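Long-range contacts in dihydrodipicolinate synthase (PDB 3B4U), which probably catalyses the condensation of pyruvate with aspartate semialdehyde, an early step of lysine biosynthesis, through a lysine Schiff base in a TIM barrel: residues 116-121 with 151-156; 102-107 with 134-139. All blocks are in the same frame, centred on the assembly; numbering follows the deposited sequence.

Interaction 1 of 2, residues 116-121 with 151-156; sequences DGLFAW and VELVGR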
ATOM      1  N   ASP B 116      17.079  -8.527  -1.915  1.00  7.91           N
ATOM      2  CA  ASP B 116      17.396  -9.010  -0.591  1.00  8.12           C
ATOM      3  C   ASP B 116      16.310  -8.605   0.420  1.00  7.71           C
ATOM      4  O   ASP B 116      15.904  -9.390   1.255  1.00  7.94           O
ATOM      5  CB  ASP B 116      18.761  -8.500  -0.150  1.00  8.24           C
ATOM      6  CG  ASP B 116      19.919  -9.153  -0.865  1.00  8.66           C
ATOM      7  OD1 ASP B 116      19.733 -10.177  -1.557  1.00  9.17           O
ATOM      8  OD2 ASP B 116      21.045  -8.658  -0.698  1.00 10.13           O
ATOM      9  N   GLY B 117      15.873  -7.355   0.357  1.00  8.06           N
ATOM     10  CA  GLY B 117      14.814  -6.880   1.213  1.00  7.77           C
ATOM     11  C   GLY B 117      13.522  -7.657   1.029  1.00  7.14           C
ATOM     12  O   GLY B 117      12.843  -8.019   1.983  1.00  7.11           O
ATOM     13  N   LEU B 118      13.194  -7.932  -0.220  1.00  6.63           N
ATOM     14  CA  LEU B 118      11.989  -8.718  -0.520  1.00  6.77           C
ATOM     15  C   LEU B 118      12.111 -10.168  -0.032  1.00  7.00           C
ATOM     16  O   LEU B 118      11.170 -10.703   0.536  1.00  6.83           O
ATOM     17  CB  LEU B 118      11.710  -8.684  -2.011  1.00  6.53           C
ATOM     18  CG  LEU B 118      11.258  -7.328  -2.532  1.00  6.92           C
ATOM     19  CD1 LEU B 118      11.251  -7.348  -4.035  1.00  8.80           C
ATOM     20  CD2 LEU B 118       9.849  -6.939  -1.984  1.00  8.32           C
ATOM     21  N   PHE B 119      13.277 -10.801  -0.228  1.00  6.81           N
ATOM     22  CA  PHE B 119      13.459 -12.156   0.264  1.00  7.19           C
ATOM     23  C   PHE B 119      13.215 -12.196   1.771  1.00  7.51           C
ATOM     24  O   PHE B 119      12.523 -13.058   2.281  1.00  7.21           O
ATOM     25  CB  PHE B 119      14.878 -12.686  -0.053  1.00  7.62           C
ATOM     26  CG  PHE B 119      15.093 -14.071   0.457  1.00  7.61           C
ATOM     27  CD1 PHE B 119      14.638 -15.158  -0.252  1.00  7.94           C
ATOM     28  CD2 PHE B 119      15.650 -14.272   1.707  1.00  8.21           C
ATOM     29  CE1 PHE B 119      14.768 -16.430   0.254  1.00  9.43           C
ATOM     30  CE2 PHE B 119      15.765 -15.538   2.229  1.00  8.38           C
ATOM     31  CZ  PHE B 119      15.312 -16.610   1.507  1.00  9.20           C
ATOM     32  N   ALA B 120      13.820 -11.246   2.484  1.00  7.26           N
ATOM     33  CA  ALA B 120      13.662 -11.176   3.917  1.00  7.58           C
ATOM     34  C   ALA B 120      12.217 -10.950   4.318  1.00  7.54           C
ATOM     35  O   ALA B 120      11.752 -11.495   5.312  1.00  7.72           O
ATOM     36  CB  ALA B 120      14.560 -10.076   4.482  1.00  8.45           C
ATOM     37  N   TRP B 121      11.483 -10.145   3.555  1.00  6.99           N
ATOM     38  CA  TRP B 121      10.087  -9.869   3.887  1.00  7.06           C
ATOM     39  C   TRP B 121       9.243 -11.145   3.727  1.00  6.45           C
ATOM     40  O   TRP B 121       8.501 -11.526   4.625  1.00  6.89           O
ATOM     41  CB  TRP B 121       9.517  -8.787   2.967  1.00  7.11           C
ATOM     42  CG  TRP B 121       8.154  -8.322   3.367  1.00  6.87           C
ATOM     43  CD1 TRP B 121       7.876  -7.345   4.265  1.00  7.19           C
ATOM     44  CD2 TRP B 121       6.902  -8.787   2.868  1.00  6.35           C
ATOM     45  NE1 TRP B 121       6.520  -7.171   4.351  1.00  7.34           N
ATOM     46  CE2 TRP B 121       5.897  -8.053   3.518  1.00  6.93           C
ATOM     47  CE3 TRP B 121       6.528  -9.742   1.936  1.00  6.95           C
ATOM     48  CZ2 TRP B 121       4.538  -8.210   3.223  1.00  7.09           C
ATOM     49  CZ3 TRP B 121       5.183  -9.910   1.640  1.00  7.00           C
ATOM     50  CH2 TRP B 121       4.207  -9.140   2.293  1.00  6.98           C
ATOM     51  N   VAL B 151      13.246 -13.048 -11.592  1.00  8.78           N
ATOM     52  CA  VAL B 151      13.425 -14.486 -11.735  1.00  9.22           C
ATOM     53  C   VAL B 151      14.347 -15.024 -10.652  1.00  8.87           C
ATOM     54  O   VAL B 151      14.091 -16.070 -10.054  1.00  8.79           O
ATOM     55  CB  VAL B 151      13.937 -14.839 -13.155  1.00  9.87           C
ATOM     56  CG1 VAL B 151      14.246 -16.324 -13.262  1.00 11.86           C
ATOM     57  CG2 VAL B 151      12.908 -14.396 -14.221  1.00 12.47           C
ATOM     58  N   GLU B 152      15.405 -14.279 -10.356  1.00  9.33           N
ATOM     59  CA  GLU B 152      16.371 -14.669  -9.347  0.50  9.06           C
ATOM     60  C   GLU B 152      15.708 -14.749  -7.956  1.00  8.87           C
ATOM     61  O   GLU B 152      15.933 -15.693  -7.195  1.00  8.58           O
ATOM     62  CB  GLU B 152      17.532 -13.675  -9.371  0.50  9.94           C
ATOM     63  CG  GLU B 152      18.393 -13.762 -10.639  0.50 11.04           C
ATOM     64  CD  GLU B 152      17.868 -13.049 -11.933  0.50 12.77           C
ATOM     65  OE1 GLU B 152      16.843 -12.302 -12.023  0.50 11.01           O
ATOM     66  OE2 GLU B 152      18.569 -13.241 -12.943  0.50 16.97           O
ATOM     67  N   LEU B 153      14.888 -13.752  -7.623  1.00  8.28           N
ATOM     68  CA  LEU B 153      14.166 -13.766  -6.353  1.00  7.99           C
ATOM     69  C   LEU B 153      13.234 -14.953  -6.277  1.00  7.33           C
ATOM     70  O   LEU B 153      13.169 -15.626  -5.260  1.00  7.00           O
ATOM     71  CB  LEU B 153      13.397 -12.454  -6.177  1.00  7.54           C
ATOM     72  CG  LEU B 153      12.557 -12.436  -4.893  1.00  7.95           C
ATOM     73  CD1 LEU B 153      13.396 -12.556  -3.610  1.00  9.12           C
ATOM     74  CD2 LEU B 153      11.719 -11.168  -4.860  1.00 10.07           C
ATOM     75  N   VAL B 154      12.479 -15.203  -7.350  1.00  6.94           N
ATOM     76  CA  VAL B 154      11.577 -16.372  -7.378  1.00  7.57           C
ATOM     77  C   VAL B 154      12.390 -17.643  -7.097  1.00  7.53           C
ATOM     78  O   VAL B 154      11.968 -18.463  -6.309  1.00  7.71           O
ATOM     79  CB  VAL B 154      10.815 -16.462  -8.684  1.00  7.62           C
ATOM     80  CG1 VAL B 154      10.081 -17.770  -8.779  1.00  8.71           C
ATOM     81  CG2 VAL B 154       9.837 -15.282  -8.832  1.00  7.80           C
ATOM     82  N   GLY B 155      13.583 -17.763  -7.688  1.00  7.80           N
ATOM     83  CA  GLY B 155      14.434 -18.939  -7.445  1.00  7.75           C
ATOM     84  C   GLY B 155      14.849 -19.043  -5.990  1.00  7.51           C
ATOM     85  O   GLY B 155      14.855 -20.124  -5.441  1.00  8.26           O
ATOM     86  N   ARG B 156      15.226 -17.931  -5.361  1.00  7.00           N
ATOM     87  CA  ARG B 156      15.589 -17.923  -3.955  1.00  7.36           C
ATOM     88  C   ARG B 156      14.426 -18.355  -3.090  1.00  7.37           C
ATOM     89  O   ARG B 156      14.568 -19.078  -2.131  1.00  7.58           O
ATOM     90  CB  ARG B 156      16.160 -16.576  -3.511  1.00  7.82           C
ATOM     91  CG  ARG B 156      17.481 -16.236  -4.185  1.00  7.91           C
ATOM     92  CD  ARG B 156      17.847 -14.779  -4.040  1.00  8.79           C
ATOM     93  NE  ARG B 156      18.157 -14.449  -2.655  1.00  8.67           N
ATOM     94  CZ  ARG B 156      18.426 -13.216  -2.231  1.00  8.44           C
ATOM     95  NH1 ARG B 156      18.290 -12.175  -3.038  1.00  9.42           N
ATOM     96  NH2 ARG B 156      18.785 -13.004  -0.983  1.00  8.73           N
TER

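Interaction 2 of 2, residues 102-107 with 134-139; sequences ILLAPP and RDILVY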
ATOM      1  N   ILE B 102      -2.983 -18.529  -1.415  1.00  6.35           N
ATOM      2  CA  ILE B 102      -2.882 -17.100  -1.217  1.00  5.52           C
ATOM      3  C   ILE B 102      -2.224 -16.488  -2.453  1.00  5.75           C
ATOM      4  O   ILE B 102      -1.237 -17.012  -2.936  1.00  6.16           O
ATOM      5  CB  ILE B 102      -1.989 -16.786   0.008  1.00  6.18           C
ATOM      6  CG1 ILE B 102      -2.455 -17.544   1.264  1.00  6.99           C
ATOM      7  CG2 ILE B 102      -1.945 -15.261   0.267  1.00  6.75           C
ATOM      8  CD1 ILE B 102      -3.896 -17.295   1.656  1.00  8.35           C
ATOM      9  N   LEU B 103      -2.755 -15.366  -2.938  1.00  5.03           N
ATOM     10  CA  LEU B 103      -2.092 -14.547  -3.948  1.00  5.13           C
ATOM     11  C   LEU B 103      -1.465 -13.406  -3.194  1.00  5.23           C
ATOM     12  O   LEU B 103      -2.162 -12.481  -2.775  1.00  5.52           O
ATOM     13  CB  LEU B 103      -3.099 -14.074  -4.982  1.00  5.57           C
ATOM     14  CG  LEU B 103      -2.513 -13.128  -6.034  1.00  5.85           C
ATOM     15  CD1 LEU B 103      -1.447 -13.829  -6.883  1.00  7.44           C
ATOM     16  CD2 LEU B 103      -3.624 -12.555  -6.923  1.00  7.57           C
ATOM     17  N   LEU B 104      -0.163 -13.498  -2.963  1.00  5.02           N
ATOM     18  CA  LEU B 104       0.537 -12.596  -2.068  1.00  5.10           C
ATOM     19  C   LEU B 104       1.380 -11.592  -2.823  1.00  5.20           C
ATOM     20  O   LEU B 104       2.382 -11.926  -3.453  1.00  5.40           O
ATOM     21  CB  LEU B 104       1.419 -13.402  -1.115  1.00  5.84           C
ATOM     22  CG  LEU B 104       2.174 -12.613  -0.053  1.00  6.45           C
ATOM     23  CD1 LEU B 104       1.248 -11.871   0.910  1.00  6.83           C
ATOM     24  CD2 LEU B 104       3.127 -13.535   0.708  1.00  7.58           C
ATOM     25  N   ALA B 105       0.986 -10.331  -2.719  1.00  5.01           N
ATOM     26  CA  ALA B 105       1.779  -9.255  -3.264  1.00  5.70           C
ATOM     27  C   ALA B 105       2.944  -8.943  -2.336  1.00  6.00           C
ATOM     28  O   ALA B 105       2.825  -9.073  -1.129  1.00  6.08           O
ATOM     29  CB  ALA B 105       0.935  -7.990  -3.474  1.00  6.96           C
ATOM     30  N   PRO B 106       4.064  -8.476  -2.896  1.00  5.92           N
ATOM     31  CA  PRO B 106       5.082  -7.856  -2.044  1.00  6.31           C
ATOM     32  C   PRO B 106       4.507  -6.560  -1.446  1.00  6.65           C
ATOM     33  O   PRO B 106       3.540  -6.019  -1.961  1.00  6.81           O
ATOM     34  CB  PRO B 106       6.213  -7.536  -3.018  1.00  6.22           C
ATOM     35  CG  PRO B 106       5.474  -7.249  -4.294  1.00  6.50           C
ATOM     36  CD  PRO B 106       4.348  -8.256  -4.334  1.00  6.08           C
ATOM     37  N   PRO B 107       5.122  -6.073  -0.376  1.00  7.11           N
ATOM     38  CA  PRO B 107       4.719  -4.807   0.186  1.00  7.51           C
ATOM     39  C   PRO B 107       4.926  -3.677  -0.838  1.00  7.19           C
ATOM     40  O   PRO B 107       5.865  -3.724  -1.634  1.00  8.20           O
ATOM     41  CB  PRO B 107       5.633  -4.695   1.403  1.00  7.88           C
ATOM     42  CG  PRO B 107       6.882  -5.464   1.016  1.00  8.35           C
ATOM     43  CD  PRO B 107       6.336  -6.608   0.260  1.00  6.69           C
ATOM     44  N   ARG B 134       1.522 -22.711   3.255  1.00  8.33           N
ATOM     45  CA  ARG B 134       1.454 -23.571   2.071  1.00  7.74           C
ATOM     46  C   ARG B 134       0.895 -22.704   0.946  1.00  7.09           C
ATOM     47  O   ARG B 134       0.204 -21.726   1.215  1.00  7.16           O
ATOM     48  CB  ARG B 134       0.518 -24.777   2.281  1.00  8.03           C
ATOM     49  CG  ARG B 134      -0.893 -24.373   2.667  1.00  8.25           C
ATOM     50  CD  ARG B 134      -1.856 -25.554   2.799  1.00  8.10           C
ATOM     51  NE  ARG B 134      -3.195 -25.110   3.161  1.00  8.07           N
ATOM     52  CZ  ARG B 134      -4.108 -24.627   2.316  1.00  7.64           C
ATOM     53  NH1 ARG B 134      -3.867 -24.546   1.011  1.00  7.80           N
ATOM     54  NH2 ARG B 134      -5.228 -24.143   2.804  1.00  7.76           N
ATOM     55  N   ASP B 135       1.157 -23.094  -0.296  1.00  7.24           N
ATOM     56  CA  ASP B 135       0.295 -22.694  -1.422  1.00  6.78           C
ATOM     57  C   ASP B 135       0.250 -21.206  -1.651  1.00  6.63           C
ATOM     58  O   ASP B 135      -0.781 -20.657  -2.018  1.00  6.86           O
ATOM     59  CB  ASP B 135      -1.086 -23.342  -1.269  1.00  7.16           C
ATOM     60  CG  ASP B 135      -0.995 -24.864  -1.244  1.00  8.52           C
ATOM     61  OD1 ASP B 135      -0.125 -25.395  -1.960  1.00 11.27           O
ATOM     62  OD2 ASP B 135      -1.783 -25.510  -0.537  1.00  8.74           O
ATOM     63  N   ILE B 136       1.395 -20.561  -1.491  1.00  6.48           N
ATOM     64  CA  ILE B 136       1.531 -19.133  -1.749  1.00  6.53           C
ATOM     65  C   ILE B 136       1.946 -18.909  -3.200  1.00  6.38           C
ATOM     66  O   ILE B 136       2.969 -19.455  -3.652  1.00  6.44           O
ATOM     67  CB  ILE B 136       2.598 -18.502  -0.848  1.00  6.97           C
ATOM     68  CG1 ILE B 136       2.382 -18.826   0.633  1.00  8.92           C
ATOM     69  CG2 ILE B 136       2.666 -17.008  -1.074  1.00  8.19           C
ATOM     70  CD1 ILE B 136       1.161 -18.373   1.181  1.00  9.73           C
ATOM     71  N   LEU B 137       1.142 -18.109  -3.889  1.00  5.54           N
ATOM     72  CA  LEU B 137       1.446 -17.635  -5.231  1.00  5.82           C
ATOM     73  C   LEU B 137       1.942 -16.213  -5.097  1.00  5.75           C
ATOM     74  O   LEU B 137       1.204 -15.325  -4.651  1.00  6.87           O
ATOM     75  CB  LEU B 137       0.179 -17.631  -6.092  1.00  5.50           C
ATOM     76  CG  LEU B 137      -0.547 -18.974  -6.152  1.00  6.46           C
ATOM     77  CD1 LEU B 137      -1.917 -18.793  -6.829  1.00  7.69           C
ATOM     78  CD2 LEU B 137       0.288 -20.033  -6.851  1.00  8.24           C
ATOM     79  N   VAL B 138       3.202 -15.927  -5.428  1.00  5.51           N
ATOM     80  CA  VAL B 138       3.708 -14.570  -5.289  1.00  5.38           C
ATOM     81  C   VAL B 138       3.293 -13.749  -6.504  1.00  5.57           C
ATOM     82  O   VAL B 138       3.305 -14.215  -7.639  1.00  5.99           O
ATOM     83  CB  VAL B 138       5.233 -14.560  -5.018  1.00  5.83           C
ATOM     84  CG1 VAL B 138       5.503 -15.219  -3.670  1.00  7.71           C
ATOM     85  CG2 VAL B 138       6.034 -15.177  -6.131  1.00  7.38           C
ATOM     86  N   TYR B 139       2.926 -12.500  -6.241  1.00  5.20           N
ATOM     87  CA  TYR B 139       2.217 -11.677  -7.246  1.00  5.83           C
ATOM     88  C   TYR B 139       3.144 -10.619  -7.825  1.00  5.52           C
ATOM     89  O   TYR B 139       3.544  -9.685  -7.136  1.00  6.14           O
ATOM     90  CB  TYR B 139       1.000 -11.038  -6.566  1.00  6.34           C
ATOM     91  CG  TYR B 139      -0.038 -10.401  -7.443  1.00  6.30           C
ATOM     92  CD1 TYR B 139      -0.094 -10.553  -8.828  1.00  6.88           C
ATOM     93  CD2 TYR B 139      -1.037  -9.635  -6.844  1.00  6.87           C
ATOM     94  CE1 TYR B 139      -1.132  -9.966  -9.573  1.00  7.79           C
ATOM     95  CE2 TYR B 139      -2.081  -9.092  -7.566  1.00  7.93           C
ATOM     96  CZ  TYR B 139      -2.118  -9.271  -8.926  1.00  8.00           C
ATOM     97  OH  TYR B 139      -3.136  -8.673  -9.634  1.00  9.56           O
TER

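Interaction 1 of 2, residues 116-121 with 151-156
This is a helix-to-helix packing contact on the outer layer of a TIM barrel, closed by one salt bridge at its solvent side. Helix 115-129 and helix 151-160 run in nearly the same direction, as neighbouring barrel helices do. Their axes over 116-121 and 151-156 pass 10.2 Å apart at 31°, a separation that leaves room for medium-sized apolar side chains. L153 and F119 occupy much of it. With CG anti to its backbone N, L153 reaches across and spreads its two methyls over two consecutive residues of the facing helix. L153 CD2 meets CB of L118 at 3.8 Å, the two chains crossing at about a right angle, while L153 CD1 rests 3.8 Å from the backbone N of F119. The forked end of leucine suits this place, one methyl for each neighbour. L118 continues inward, where it touches P106 and V147; F119 faces the other helix and also packs on L157 and A160.

At the solvent-facing side, D116 and R156 form the salt bridge. The arginine chain bends at chi3, turning its end toward the aspartate, and both R156 NH1 (2.9 Å) and NH2 (3.0 Å) donate to the single oxygen D116 OD1. NH1 meets OD1 nearly along its C-O axis, NH2 comes from above the carboxylate plane, and both bonds are bent. Carboxylate and guanidinium planes stand 89° apart, unlike a coplanar two-oxygen salt bridge. R156 works at both ends: R156 CB lies 3.9 Å from F119 CD1, while its long chain carries the guanidinium on to D116. F119 CB, not the ring, covers one guanidinium face, although the two planes are nearly parallel, and at the ring's edge F119 CE1 approaches the backbone O of R156 to 3.6 Å.

Interaction 2 of 2, residues 102-107 with 134-139
The Y139 ring carries L103 on one face: methyl CD2 of L103 stands 3.9 Å from the ring centroid in a CH-pi contact, displaced toward the rim, while the CB of A105 approaches obliquely. The other flat group, the R134 guanidinium, has D135 at its edge and in its plane, with R134 NH1 giving a 2.8 Å salt-bridge hydrogen bond to the anti lone pair of D135 OD2.

Between these ends, parallel strands 101-104 and 136-140 lie side by side in the TIM barrel, their segments 102-104 and 136-139 crossing at 27°. I102 N donates to D135 O, and L137 N returns a straight bond to I102 O (2.8 Å, 168°). L104 N then reaches L137 O at 2.8 Å, and Y139 N closes the series on L104 O with a more bent bond (2.9 Å, 142°). Beyond it the backbone turns into P106, a residue with no N-H to give, whose CD lies 3.2 Å from Y139 O.

The face of I102, L104, I136 and V138 turns toward helix 115-129, whose F122 packs on L104 and V138. I136 CD1 lies 3.7 Å from I102 CG1, and I136 CG2 meets L104 CB. L103 and L137 take the opposite face, where L103 CD1 leans on Y139 CB as CD2 covers the ring.

With CG anti to its backbone N, Y139 carries its hydroxyl to a hydrogen bond with T46, and it packs on K169 and on Y109 of the second subunit. K169 stands where this family's Schiff-base lysine is expected, and Y109 is consistent with the tyrosine these enzymes borrow from a neighbouring subunit. Y139 would then probably be the tyrosine that relays protons, and L103 underneath would help hold a probably catalytic ring in place.

From the N terminus, the chain reaches strand 101-104 first, passes through P106 and P107 into helix 115-129, and returns as strand 136-140 before helix 151-160. Interaction 2 closes this beta-alpha-beta crossover by joining its two strands. Interaction 1 closes a loop from one outer helix to the next, around strand 136-140. The four segments alternate along the chain, so the two closures cross rather than nest. They also meet directly: W121 CD2 of 116-121 lies 3.4 Å from P107 CD of 102-107, and L118 touches P106. Together they tie two successive beta/alpha units, strands inside and helices outside, close to the second subunit.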